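PDB 5M11: immunoreactive 84kD antigen PG93 from Porphyromonas gingivalis, which is an essential cell-surface component of the type-IX secretion system of this oral bacterium and binds zinc and calcium ions. Local coordinates for residues Tyr407-Ala413 with Thr455-Phe459; Lys432-Trp436 with Phe447-Pro451; Ala422-Ala426 with Thr438-Val442; Val442-Ile446 with Ser458-Val464; Asp372-Ile376 with Phe386-Thr390. One frame throughout, in Å; residues are numbered along the deposited sequence.

Interaction 1: residues Tyr407-Ala413 with Thr455-Phe459; sequences YSGNETA and TWHSF. With ZN (zinc ion), chain C.
Ala413 and Trp456 bring the two backbones nearest each other, CA to CA 5.7 Å, yet no hydrogen bond joins the loop that leaves strand 402-407 to the outermost strand of the next sheet, 455-459. Within the loop, a type II turn from Gly409 to Thr412, held by the bond from Thr412 N to Gly409 O, folds the chain back over the indole. Trp456 carries nearly all of the contact. Its CG stands anti to the carbonyl carbon (chi1 -65°), which swings the bicyclic ring toward the loop. The CZ2-CH2 rim then points at Tyr407, with CZ2 3.6 Å from Tyr407 CG. This is a T-shaped stack, the indole giving its edge and the phenol its face: the six-membered rings lie 5.1 Å apart at their centroids, with planes at 75°. Over one face of the same indole comes Thr412, whose CG2 makes a CH-pi contact 3.7 Å from the centroid of the six-membered ring. Ala413 sets its CB 3.6 Å from Trp456 CE3, nearer the root of the side chain, and its backbone N also lies above the indole. Tyr449 of strand 446-450 stacks on Trp456 as well, while the Tyr407 hydroxyl is hydrogen-bonded to Glu397. The neighbouring His457 turns away from the loop, and its NE2 coordinates a zinc ion at 2.1 Å. Strand 455-459 thus has two chemistries, metal ligation by His457 and aromatic and methyl packing by Trp456, and the seam between the two sheets here rests on dispersion and weak C-H...pi attraction, without a direct polar bond.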
# COMPACT_ATOMS: atom_id res chain seq x y z
N TYR A 407 22.90 18.70 3.12
CA TYR A 407 23.15 19.94 2.37
C TYR A 407 21.92 20.83 2.38
O TYR A 407 20.85 20.41 1.92
CB TYR A 407 23.56 19.62 0.92
CG TYR A 407 24.76 18.71 0.79
CD1 TYR A 407 26.01 19.10 1.26
CD2 TYR A 407 24.66 17.47 0.17
CE1 TYR A 407 27.13 18.28 1.12
CE2 TYR A 407 25.77 16.64 0.03
CZ TYR A 407 27.00 17.05 0.50
OH TYR A 407 28.11 16.25 0.38
N SER A 408 22.07 22.05 2.94
CA SER A 408 21.03 23.07 3.05
C SER A 408 21.64 24.40 3.43
O SER A 408 22.44 24.46 4.37
CB SER A 408 19.97 22.68 4.07
OG SER A 408 18.87 23.58 4.07
N GLY A 409 21.25 25.44 2.70
CA GLY A 409 21.67 26.81 2.96
C GLY A 409 23.06 27.21 2.52
O GLY A 409 23.58 26.71 1.52
N ASN A 410 23.65 28.16 3.29
CA ASN A 410 24.97 28.79 3.09
C ASN A 410 26.09 27.77 2.81
O ASN A 410 26.10 26.69 3.40
CB ASN A 410 25.33 29.64 4.32
CG ASN A 410 25.14 28.98 5.69
OD1 ASN A 410 24.75 27.81 5.81
ND2 ASN A 410 25.43 29.75 6.75
N GLU A 411 27.02 28.15 1.87
CA GLU A 411 28.19 27.38 1.37
C GLU A 411 27.77 26.32 0.32
O GLU A 411 28.60 25.92 -0.50
CB GLU A 411 29.00 26.76 2.55
CG GLU A 411 29.92 25.59 2.24
CD GLU A 411 29.40 24.22 2.66
OE1 GLU A 411 28.83 24.11 3.77
OE2 GLU A 411 29.62 23.25 1.90
N THR A 412 26.48 25.91 0.33
CA THR A 412 25.83 24.92 -0.56
C THR A 412 24.97 25.62 -1.65
O THR A 412 24.53 26.75 -1.45
CB THR A 412 24.96 24.02 0.32
OG1 THR A 412 25.71 23.54 1.44
CG2 THR A 412 24.43 22.87 -0.40
N ALA A 413 24.72 24.94 -2.79
CA ALA A 413 23.86 25.51 -3.84
C ALA A 413 22.36 25.24 -3.54
O ALA A 413 21.50 25.79 -4.23
CB ALA A 413 24.23 24.99 -5.22
N THR A 455 32.08 20.30 -5.65
CA THR A 455 31.81 21.65 -6.15
C THR A 455 30.33 21.79 -6.46
O THR A 455 29.67 20.80 -6.78
CB THR A 455 32.69 22.00 -7.36
OG1 THR A 455 32.52 21.01 -8.38
CG2 THR A 455 34.16 22.13 -6.99
N TRP A 456 29.80 23.01 -6.32
CA TRP A 456 28.40 23.35 -6.54
C TRP A 456 28.24 24.42 -7.62
O TRP A 456 29.08 25.32 -7.73
CB TRP A 456 27.78 23.88 -5.23
CG TRP A 456 27.69 22.90 -4.11
CD1 TRP A 456 28.55 22.77 -3.06
CD2 TRP A 456 26.61 21.98 -3.86
NE1 TRP A 456 28.10 21.81 -2.18
CE2 TRP A 456 26.91 21.31 -2.65
CE3 TRP A 456 25.43 21.65 -4.54
CZ2 TRP A 456 26.08 20.31 -2.13
CZ3 TRP A 456 24.58 20.70 -3.99
CH2 TRP A 456 24.91 20.03 -2.81
N HIS A 457 27.13 24.36 -8.37
CA HIS A 457 26.73 25.32 -9.40
C HIS A 457 25.22 25.37 -9.49
O HIS A 457 24.58 24.32 -9.58
CB HIS A 457 27.34 24.99 -10.77
CG HIS A 457 28.83 25.09 -10.84
ND1 HIS A 457 29.47 26.32 -10.92
CD2 HIS A 457 29.76 24.11 -10.85
CE1 HIS A 457 30.76 26.05 -10.98
NE2 HIS A 457 30.98 24.73 -10.94
N SER A 458 24.64 26.55 -9.40
CA SER A 458 23.19 26.74 -9.53
C SER A 458 22.91 27.86 -10.52
O SER A 458 23.73 28.77 -10.69
CB SER A 458 22.52 27.00 -8.18
OG SER A 458 23.16 28.03 -7.46
N PHE A 459 21.78 27.74 -11.21
CA PHE A 459 21.30 28.70 -12.20
C PHE A 459 19.79 28.56 -12.38
O PHE A 459 19.17 27.75 -11.69
CB PHE A 459 22.04 28.50 -13.55
CG PHE A 459 21.88 27.14 -14.20
CD1 PHE A 459 20.79 26.87 -15.03
CD2 PHE A 459 22.85 26.16 -14.05
CE1 PHE A 459 20.64 25.62 -15.64
CE2 PHE A 459 22.71 24.92 -14.68
CZ PHE A 459 21.61 24.67 -15.48
ZN ZN C . 32.49 23.48 -11.64

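Interaction 2: residues Lys432-Trp436 with Phe447-Pro451; sequences KGNLW and FMYDP. With CA (calcium ion), chain M.
The beta hairpin of strands 435-439 and 446-450, the middle pair of a four-stranded antiparallel sheet of propeller-blade type, is joined here through Leu435 with Tyr449 and Trp436 with Met448. Leu435 and Tyr449 form the hydrogen-bonded pair: Leu435 N to Tyr449 O is 2.8 Å and almost straight (175°), and Tyr449 N returns a bond to Leu435 O, also 2.8 Å. In the adjoining non-hydrogen-bonded pair, the Met448 side chain crosses one face of the Trp436 indole at a slant. CB already stands over that face, in a CH-pi contact 3.6 Å from the centroid of the six-membered ring, and with CG anti to the backbone N (chi1 -171°) CG continues across it, 3.4 Å from Trp436 CE2. The chain then bends, so that SD meets the ring obliquely, 4.5 Å from that centroid, in a Met-aromatic contact, and comes 3.8 Å from Asn434 CG. Asp430 accepts the Trp436 NE1 hydrogen, which helps fix the rotation of the indole, and Lys481 adds a cation-pi contact. On the other sheet face, Leu435 and Tyr449 touch through their CB atoms. At the open end of the hairpin, the amide of Asn434 stands steeply to the carboxylate of Asp450, whose OD2 binds a calcium ion at 2.4 Å. Asn434 OD1 and the carboxylate are both acceptors, so no hydrogen bond joins them; the cation would partly offset the negative charge and probably makes the approach tolerable.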
# COMPACT_ATOMS: atom_id res chain seq x y z
N LYS A 432 28.08 11.55 -16.77
CA LYS A 432 29.40 11.95 -16.28
C LYS A 432 29.54 11.81 -14.73
O LYS A 432 30.62 12.05 -14.19
CB LYS A 432 29.72 13.36 -16.74
CG LYS A 432 30.48 13.37 -18.06
CD LYS A 432 30.24 14.63 -18.88
CE LYS A 432 29.04 14.54 -19.80
NZ LYS A 432 29.24 13.53 -20.88
N GLY A 433 28.47 11.38 -14.05
CA GLY A 433 28.48 11.15 -12.60
C GLY A 433 28.14 12.33 -11.71
O GLY A 433 28.36 12.25 -10.49
N ASN A 434 27.58 13.40 -12.29
CA ASN A 434 27.17 14.60 -11.57
C ASN A 434 25.72 14.53 -11.13
O ASN A 434 24.92 13.88 -11.79
CB ASN A 434 27.37 15.84 -12.44
CG ASN A 434 28.79 16.09 -12.82
OD1 ASN A 434 29.69 16.12 -11.97
ND2 ASN A 434 29.01 16.29 -14.11
N LEU A 435 25.38 15.23 -10.05
CA LEU A 435 24.02 15.24 -9.56
C LEU A 435 23.32 16.52 -9.97
O LEU A 435 23.65 17.60 -9.48
CB LEU A 435 23.97 15.07 -8.04
CG LEU A 435 22.57 15.15 -7.40
CD1 LEU A 435 21.78 13.86 -7.63
CD2 LEU A 435 22.66 15.48 -5.94
N TRP A 436 22.35 16.40 -10.87
CA TRP A 436 21.49 17.50 -11.29
C TRP A 436 20.20 17.43 -10.48
O TRP A 436 19.71 16.34 -10.16
CB TRP A 436 21.22 17.41 -12.79
CG TRP A 436 22.44 17.67 -13.59
CD1 TRP A 436 23.39 16.76 -13.94
CD2 TRP A 436 22.91 18.95 -14.04
NE1 TRP A 436 24.42 17.39 -14.61
CE2 TRP A 436 24.13 18.73 -14.72
CE3 TRP A 436 22.40 20.25 -13.97
CZ2 TRP A 436 24.85 19.76 -15.30
CZ3 TRP A 436 23.11 21.28 -14.55
CH2 TRP A 436 24.33 21.04 -15.20
N PHE A 447 20.17 23.17 -10.13
CA PHE A 447 21.53 23.05 -9.59
C PHE A 447 22.24 21.76 -10.07
O PHE A 447 21.62 20.83 -10.59
CB PHE A 447 21.53 23.12 -8.04
CG PHE A 447 21.02 21.90 -7.31
CD1 PHE A 447 21.86 20.82 -7.04
CD2 PHE A 447 19.71 21.83 -6.86
CE1 PHE A 447 21.38 19.68 -6.40
CE2 PHE A 447 19.23 20.69 -6.20
CZ PHE A 447 20.07 19.61 -5.99
N MET A 448 23.56 21.74 -9.85
CA MET A 448 24.44 20.62 -10.11
C MET A 448 25.49 20.50 -8.99
O MET A 448 26.07 21.51 -8.54
CB MET A 448 25.13 20.72 -11.48
CG MET A 448 25.86 19.44 -11.83
SD MET A 448 27.55 19.68 -12.45
CE MET A 448 28.44 20.12 -10.91
N TYR A 449 25.74 19.23 -8.55
CA TYR A 449 26.74 18.88 -7.56
C TYR A 449 27.69 17.85 -8.11
O TYR A 449 27.25 16.82 -8.64
CB TYR A 449 26.09 18.36 -6.27
CG TYR A 449 27.07 17.94 -5.19
CD1 TYR A 449 27.99 18.84 -4.67
CD2 TYR A 449 27.04 16.66 -4.66
CE1 TYR A 449 28.88 18.46 -3.67
CE2 TYR A 449 27.91 16.27 -3.65
CZ TYR A 449 28.84 17.17 -3.16
OH TYR A 449 29.70 16.77 -2.18
N ASP A 450 29.01 18.13 -8.03
CA ASP A 450 30.05 17.19 -8.44
C ASP A 450 30.43 16.44 -7.17
O ASP A 450 31.03 17.05 -6.27
CB ASP A 450 31.27 17.89 -9.10
CG ASP A 450 32.21 16.96 -9.89
OD1 ASP A 450 32.34 15.78 -9.50
OD2 ASP A 450 32.82 17.44 -10.87
N PRO A 451 29.98 15.17 -6.99
CA PRO A 451 30.27 14.47 -5.74
C PRO A 451 31.77 14.23 -5.52
O PRO A 451 32.19 14.09 -4.37
CB PRO A 451 29.52 13.14 -5.89
CG PRO A 451 28.55 13.36 -6.98
CD PRO A 451 29.21 14.32 -7.91
CA CA M . 34.73 16.01 -11.16

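Interaction 3: residues Ala422-Ala426 with Thr438-Val442; sequences ARVKA and TLGAV
Thr438 OG1 donates to Lys425 O at 2.9 Å, approaching from well above the carbonyl plane (53° out of it). That same oxygen takes a weak bond from Thr438 N, and Lys425 N gives a weak one to Thr438 O, both 3.4 Å long, so the hydroxyl reinforces a loosely closed pair. The chi1 of Thr438, 79°, tucks OG1 between the backbone N and the carbonyl carbon and also lays it 3.4 Å from Ala426 CB. Much straighter is the bond from Gly440 N to Arg423 O, 2.9 Å and 172°. Between these two lies the non-hydrogen-bonded pair Val424 and Leu439, whose side chains run alongside each other, CG2 of Val424 to CD2 of Leu439 3.7 Å. Strands 422-429 and 435-439 form the first hairpin of their four-stranded antiparallel sheet, a blade of the propeller kind, and the chain turns a corner at Ala426. Arg423 rests its CG 3.5 Å from Gly440 O, while its guanidinium is drawn off to a salt bridge with Asp421. Farther out, the fully extended Lys425 hydrogen-bonds through NZ to the hydroxyl of Tyr317. Val424 is tied by a backbone hydrogen bond to Thr390 of the preceding sheet, and Val483, from the following sheet, packs on both Ala426 and Thr438.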
# COMPACT_ATOMS: atom_id res chain seq x y z
N ALA A 422 14.64 24.22 2.83
CA ALA A 422 15.13 23.91 1.49
C ALA A 422 14.38 22.69 0.97
O ALA A 422 14.57 21.58 1.46
CB ALA A 422 16.63 23.68 1.51
N ARG A 423 13.48 22.93 0.01
CA ARG A 423 12.64 21.89 -0.57
C ARG A 423 13.22 21.40 -1.90
O ARG A 423 13.16 22.11 -2.91
CB ARG A 423 11.20 22.40 -0.69
CG ARG A 423 11.05 23.87 -1.05
CD ARG A 423 9.61 24.31 -0.90
NE ARG A 423 9.15 24.27 0.49
CZ ARG A 423 8.55 25.28 1.11
NH1 ARG A 423 8.34 26.43 0.47
NH2 ARG A 423 8.16 25.15 2.37
N VAL A 424 13.80 20.17 -1.89
CA VAL A 424 14.52 19.53 -3.00
C VAL A 424 13.69 18.39 -3.66
O VAL A 424 13.47 17.34 -3.03
CB VAL A 424 15.91 18.97 -2.51
CG1 VAL A 424 16.75 18.44 -3.66
CG2 VAL A 424 16.69 20.00 -1.70
N LYS A 425 13.32 18.57 -4.94
CA LYS A 425 12.62 17.56 -5.75
C LYS A 425 13.27 17.49 -7.16
O LYS A 425 14.10 18.34 -7.45
CB LYS A 425 11.10 17.82 -5.84
CG LYS A 425 10.36 16.58 -6.30
CD LYS A 425 8.86 16.66 -6.43
CE LYS A 425 8.43 15.24 -6.80
NZ LYS A 425 6.96 15.08 -6.90
N ALA A 426 12.92 16.48 -8.01
CA ALA A 426 13.42 16.25 -9.38
C ALA A 426 14.97 16.09 -9.45
O ALA A 426 15.63 16.77 -10.25
CB ALA A 426 12.96 17.36 -10.32
N THR A 438 16.60 20.08 -8.91
CA THR A 438 15.86 21.33 -8.84
C THR A 438 15.43 21.60 -7.38
O THR A 438 15.39 20.68 -6.56
CB THR A 438 14.67 21.31 -9.83
OG1 THR A 438 13.59 20.55 -9.26
CG2 THR A 438 15.06 20.78 -11.22
N LEU A 439 15.15 22.88 -7.07
CA LEU A 439 14.72 23.38 -5.76
C LEU A 439 13.44 24.18 -5.91
O LEU A 439 13.28 24.93 -6.89
CB LEU A 439 15.80 24.28 -5.13
CG LEU A 439 17.22 23.75 -4.99
CD1 LEU A 439 18.24 24.86 -5.20
CD2 LEU A 439 17.43 23.09 -3.66
N GLY A 440 12.57 24.07 -4.94
CA GLY A 440 11.31 24.81 -4.94
C GLY A 440 11.36 26.15 -4.24
O GLY A 440 12.09 26.33 -3.26
N ALA A 441 10.52 27.08 -4.75
CA ALA A 441 10.24 28.46 -4.32
C ALA A 441 11.51 29.34 -4.07
O ALA A 441 11.57 30.06 -3.07
CB ALA A 441 9.36 28.45 -3.08
N VAL A 442 12.50 29.29 -5.00
CA VAL A 442 13.76 30.07 -4.94
C VAL A 442 14.16 30.51 -6.35
O VAL A 442 13.77 29.84 -7.31
CB VAL A 442 14.96 29.32 -4.27
CG1 VAL A 442 14.86 29.33 -2.76
CG2 VAL A 442 15.15 27.91 -4.81

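Interaction 4: residues Val442-Ile446 with Ser458-Val464; sequences VGKNI and SFSYPDV. With ZN (zinc ion), chain G.
Gly443 opens the contact, its carbonyl O 3.4 Å from Ser460 CB, where the loop 440-445 bends back to enter strand 446-450. The motif is a classic beta bulge: Asn445 and Ile446 together face Phe459 of the edge strand 455-459, running on from an inverse gamma turn centred on Lys444. Lys444 sends its side chain back along the strand, bent at its last two torsions, until NZ gives a hydrogen bond of 2.9 Å to Ser458 OG; this one bond ties the ammonium of an exposed lysine to the edge strand. Asn445 presents its CB to Ser460 OG, and its amide bridges loop and strand: OD1 takes a weak bond from Asn466 N, and ND2 gives a weak one to Leu439 O at the end of strand 435-439. Ile446 does most of the packing. Its N donates to Phe459 O at 2.9 Å, rather bent at the hydrogen (132°), whereas Phe459 N answers to Ile446 O at 2.8 Å and is nearly straight (172°). CG2, anti to the backbone N, slants across the Phe459 ring, 3.7 Å from CZ, and CB sits over a ring face. The other branch, with CG1 beside the backbone N, carries CD1 to Tyr461, 3.8 Å from CD2 and oblique to the ring; the two side chains cross at about a right angle. Val464 adds a looser apolar touch. Tyr461 is itself held by a hydrogen bond to Asp512 and a stack on His514. That histidine shares a zinc ion with Asp463, whose carboxylate grips the metal through both oxygens, OD2 at 2.1 Å and OD1 at 2.5 Å.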
# COMPACT_ATOMS: atom_id res chain seq x y z
N VAL A 442 12.50 29.29 -5.00
CA VAL A 442 13.76 30.07 -4.94
C VAL A 442 14.16 30.51 -6.35
O VAL A 442 13.77 29.84 -7.31
CB VAL A 442 14.96 29.32 -4.27
CG1 VAL A 442 14.86 29.33 -2.76
CG2 VAL A 442 15.15 27.91 -4.81
N GLY A 443 14.97 31.58 -6.44
CA GLY A 443 15.50 32.14 -7.68
C GLY A 443 16.31 31.17 -8.53
O GLY A 443 15.82 30.72 -9.58
N LYS A 444 17.55 30.81 -8.09
CA LYS A 444 18.47 29.87 -8.76
C LYS A 444 17.96 28.44 -8.53
O LYS A 444 18.50 27.67 -7.72
CB LYS A 444 19.91 30.06 -8.27
CG LYS A 444 20.57 31.38 -8.67
CD LYS A 444 21.80 31.69 -7.83
CE LYS A 444 23.09 31.26 -8.50
NZ LYS A 444 24.11 30.77 -7.53
N ASN A 445 16.88 28.12 -9.25
CA ASN A 445 16.08 26.91 -9.21
C ASN A 445 16.84 25.62 -9.48
O ASN A 445 16.73 24.69 -8.69
CB ASN A 445 14.95 27.02 -10.24
CG ASN A 445 13.65 27.57 -9.70
OD1 ASN A 445 12.91 28.21 -10.43
ND2 ASN A 445 13.31 27.30 -8.43
N ILE A 446 17.54 25.54 -10.63
CA ILE A 446 18.27 24.37 -11.14
C ILE A 446 19.70 24.35 -10.59
O ILE A 446 20.37 25.38 -10.60
CB ILE A 446 18.24 24.42 -12.70
CG1 ILE A 446 16.77 24.45 -13.24
CG2 ILE A 446 19.02 23.25 -13.29
CD1 ILE A 446 16.53 25.32 -14.43
N SER A 458 24.64 26.55 -9.40
CA SER A 458 23.19 26.74 -9.53
C SER A 458 22.91 27.86 -10.52
O SER A 458 23.73 28.77 -10.69
CB SER A 458 22.52 27.00 -8.18
OG SER A 458 23.16 28.03 -7.46
N PHE A 459 21.78 27.74 -11.21
CA PHE A 459 21.30 28.70 -12.20
C PHE A 459 19.79 28.56 -12.38
O PHE A 459 19.17 27.75 -11.69
CB PHE A 459 22.04 28.50 -13.55
CG PHE A 459 21.88 27.14 -14.20
CD1 PHE A 459 20.79 26.87 -15.03
CD2 PHE A 459 22.85 26.16 -14.05
CE1 PHE A 459 20.64 25.62 -15.64
CE2 PHE A 459 22.71 24.92 -14.68
CZ PHE A 459 21.61 24.67 -15.48
N SER A 460 19.21 29.32 -13.33
CA SER A 460 17.80 29.26 -13.71
C SER A 460 17.57 29.94 -15.05
O SER A 460 18.50 30.49 -15.66
CB SER A 460 16.91 29.88 -12.64
OG SER A 460 15.59 29.39 -12.83
N TYR A 461 16.31 29.91 -15.51
CA TYR A 461 15.85 30.60 -16.70
C TYR A 461 14.65 31.45 -16.27
O TYR A 461 13.74 30.89 -15.67
CB TYR A 461 15.51 29.59 -17.80
CG TYR A 461 16.64 28.62 -18.09
CD1 TYR A 461 17.76 29.00 -18.83
CD2 TYR A 461 16.58 27.30 -17.63
CE1 TYR A 461 18.79 28.11 -19.10
CE2 TYR A 461 17.60 26.39 -17.91
CZ TYR A 461 18.70 26.79 -18.66
OH TYR A 461 19.70 25.90 -18.95
N PRO A 462 14.66 32.80 -16.47
CA PRO A 462 13.55 33.65 -15.95
C PRO A 462 12.12 33.12 -16.11
O PRO A 462 11.31 33.30 -15.19
CB PRO A 462 13.71 34.95 -16.74
CG PRO A 462 15.14 35.01 -17.12
CD PRO A 462 15.71 33.61 -17.11
N ASP A 463 11.82 32.45 -17.24
CA ASP A 463 10.51 31.85 -17.54
C ASP A 463 10.13 30.71 -16.52
O ASP A 463 8.95 30.52 -16.26
CB ASP A 463 10.45 31.35 -19.02
CG ASP A 463 11.79 31.10 -19.71
OD1 ASP A 463 12.39 32.09 -20.22
OD2 ASP A 463 12.25 29.94 -19.71
N VAL A 464 11.12 30.00 -15.93
CA VAL A 464 10.90 28.92 -14.94
C VAL A 464 11.37 29.30 -13.50
O VAL A 464 11.10 28.54 -12.57
CB VAL A 464 11.53 27.55 -15.32
CG1 VAL A 464 10.78 26.89 -16.48
CG2 VAL A 464 13.03 27.65 -15.59
ZN ZN G . 12.80 30.17 -21.71

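Interaction 5: residues Asp372-Ile376 with Phe386-Thr390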
# COMPACT_ATOMS: atom_id res chain seq x y z
N ASP A 372 9.53 14.32 5.13
CA ASP A 372 9.03 14.38 3.77
C ASP A 372 10.13 14.14 2.75
O ASP A 372 10.41 15.01 1.93
CB ASP A 372 8.30 15.70 3.49
CG ASP A 372 7.47 16.23 4.64
OD1 ASP A 372 6.43 15.60 4.96
OD2 ASP A 372 7.86 17.26 5.23
N ALA A 373 10.75 12.94 2.82
CA ALA A 373 11.72 12.49 1.82
C ALA A 373 10.91 12.16 0.57
O ALA A 373 10.04 11.30 0.62
CB ALA A 373 12.47 11.28 2.34
N ILE A 374 11.09 12.92 -0.52
CA ILE A 374 10.22 12.77 -1.69
C ILE A 374 10.91 12.34 -3.02
O ILE A 374 10.18 12.05 -3.98
CB ILE A 374 9.42 14.08 -1.92
CG1 ILE A 374 10.34 15.31 -1.86
CG2 ILE A 374 8.26 14.19 -0.95
CD1 ILE A 374 9.97 16.29 -2.76
N ASP A 375 12.26 12.31 -3.09
CA ASP A 375 12.94 11.86 -4.31
C ASP A 375 14.30 11.21 -4.01
O ASP A 375 14.99 11.57 -3.06
CB ASP A 375 13.10 13.00 -5.36
CG ASP A 375 12.98 12.59 -6.83
OD1 ASP A 375 13.14 11.38 -7.15
OD2 ASP A 375 12.75 13.48 -7.68
N ILE A 376 14.63 10.21 -4.83
CA ILE A 376 15.87 9.45 -4.78
C ILE A 376 16.63 9.65 -6.08
O ILE A 376 16.02 9.87 -7.14
CB ILE A 376 15.61 7.93 -4.53
CG1 ILE A 376 14.42 7.66 -3.55
CG2 ILE A 376 16.90 7.20 -4.07
CD1 ILE A 376 14.65 7.92 -2.03
N PHE A 386 23.83 7.10 -2.94
CA PHE A 386 22.62 7.72 -3.46
C PHE A 386 22.32 8.98 -2.67
O PHE A 386 22.79 9.13 -1.54
CB PHE A 386 21.41 6.75 -3.44
CG PHE A 386 21.02 6.19 -2.09
CD1 PHE A 386 20.05 6.81 -1.32
CD2 PHE A 386 21.60 5.02 -1.60
CE1 PHE A 386 19.67 6.29 -0.08
CE2 PHE A 386 21.24 4.51 -0.35
CZ PHE A 386 20.27 5.14 0.40
N PHE A 387 21.54 9.88 -3.28
CA PHE A 387 21.09 11.15 -2.70
C PHE A 387 19.57 11.13 -2.48
O PHE A 387 18.84 10.42 -3.20
CB PHE A 387 21.49 12.34 -3.59
CG PHE A 387 22.92 12.80 -3.43
CD1 PHE A 387 23.26 13.79 -2.52
CD2 PHE A 387 23.93 12.25 -4.21
CE1 PHE A 387 24.58 14.21 -2.37
CE2 PHE A 387 25.25 12.66 -4.05
CZ PHE A 387 25.57 13.64 -3.15
N VAL A 388 19.11 11.89 -1.47
CA VAL A 388 17.69 11.99 -1.14
C VAL A 388 17.29 13.47 -0.98
O VAL A 388 17.93 14.22 -0.25
CB VAL A 388 17.29 11.16 0.11
CG1 VAL A 388 15.79 11.27 0.40
CG2 VAL A 388 17.68 9.69 -0.07
N GLY A 389 16.22 13.86 -1.66
CA GLY A 389 15.67 15.20 -1.59
C GLY A 389 14.47 15.24 -0.68
O GLY A 389 13.48 14.53 -0.94
N THR A 390 14.57 16.01 0.41
CA THR A 390 13.48 16.21 1.36
C THR A 390 12.78 17.53 1.06
O THR A 390 13.44 18.53 0.75
CB THR A 390 13.95 16.16 2.81
OG1 THR A 390 14.96 17.15 3.00
CG2 THR A 390 14.45 14.77 3.22
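Ile376 packs on Val388 and Phe386 across the first hairpin of its sheet, strands 373-378 and 386-390, and its side chain shows how. From CB two branches part. CG2, anti to the backbone N, stays low, 3.9 Å from Phe387 O, and comes 4.2 Å from Phe386 CD1, obliquely to that ring. CG1 lies on the other branch, beside the backbone N (chi1 -37°), and holds out CD1, the tip, which meets Val388 CG2 at 4.0 Å with the two side chains alongside each other. The second branch of Val388, CG1, reaches Ala373 CB at 3.8 Å. Ala373, Val388 and Ile376 line one face with Thr390, and Val344 of the preceding sheet packs on Ile376, Phe386 and Val388. The backbone is less regular. Ile374 and Asp375 both face Gly389 in a classic beta bulge, where Gly389 O accepts from Ile374 N at 2.9 Å and, weakly, from Asp375 N. Gly389 N closes the pair on Asp375 O at 3.0 Å. The bulge shifts the register by one, and Asp375 heads for the opposite face, where OD2 takes a weak bond from Ile427 N and OD1 lies close to the carboxylate of Glu318, an observed zinc-binding residue of this protein. Two acids so close might raise the proton affinity of one, although Lys425, packed on Asp375, would probably offset part of this; the contacts of Ile376, Val388 and Ala373 opposite are dispersive.

In the fold
Following the chain from the N terminus, interaction 5 comes first, closing the hairpin 373-390 that opens one blade-like sheet, and is complete before the others begin. Interaction 1 starts where that sheet ends, at Tyr407, and spans the whole next sheet to reach its last strand, 455-459; interactions 2 and 3 lie within this span. Those two cross, since 432-436 falls between the segments of interaction 3 and 447-451 lies beyond them, and both use strand 435-439. Interaction 4 takes over at Val442, crosses interaction 2 and finishes on the strand of interaction 1, bringing in the loop toward the following sheet. Val424 with Thr390, and Phe387 with Leu435 and Tyr449, join the two sheets.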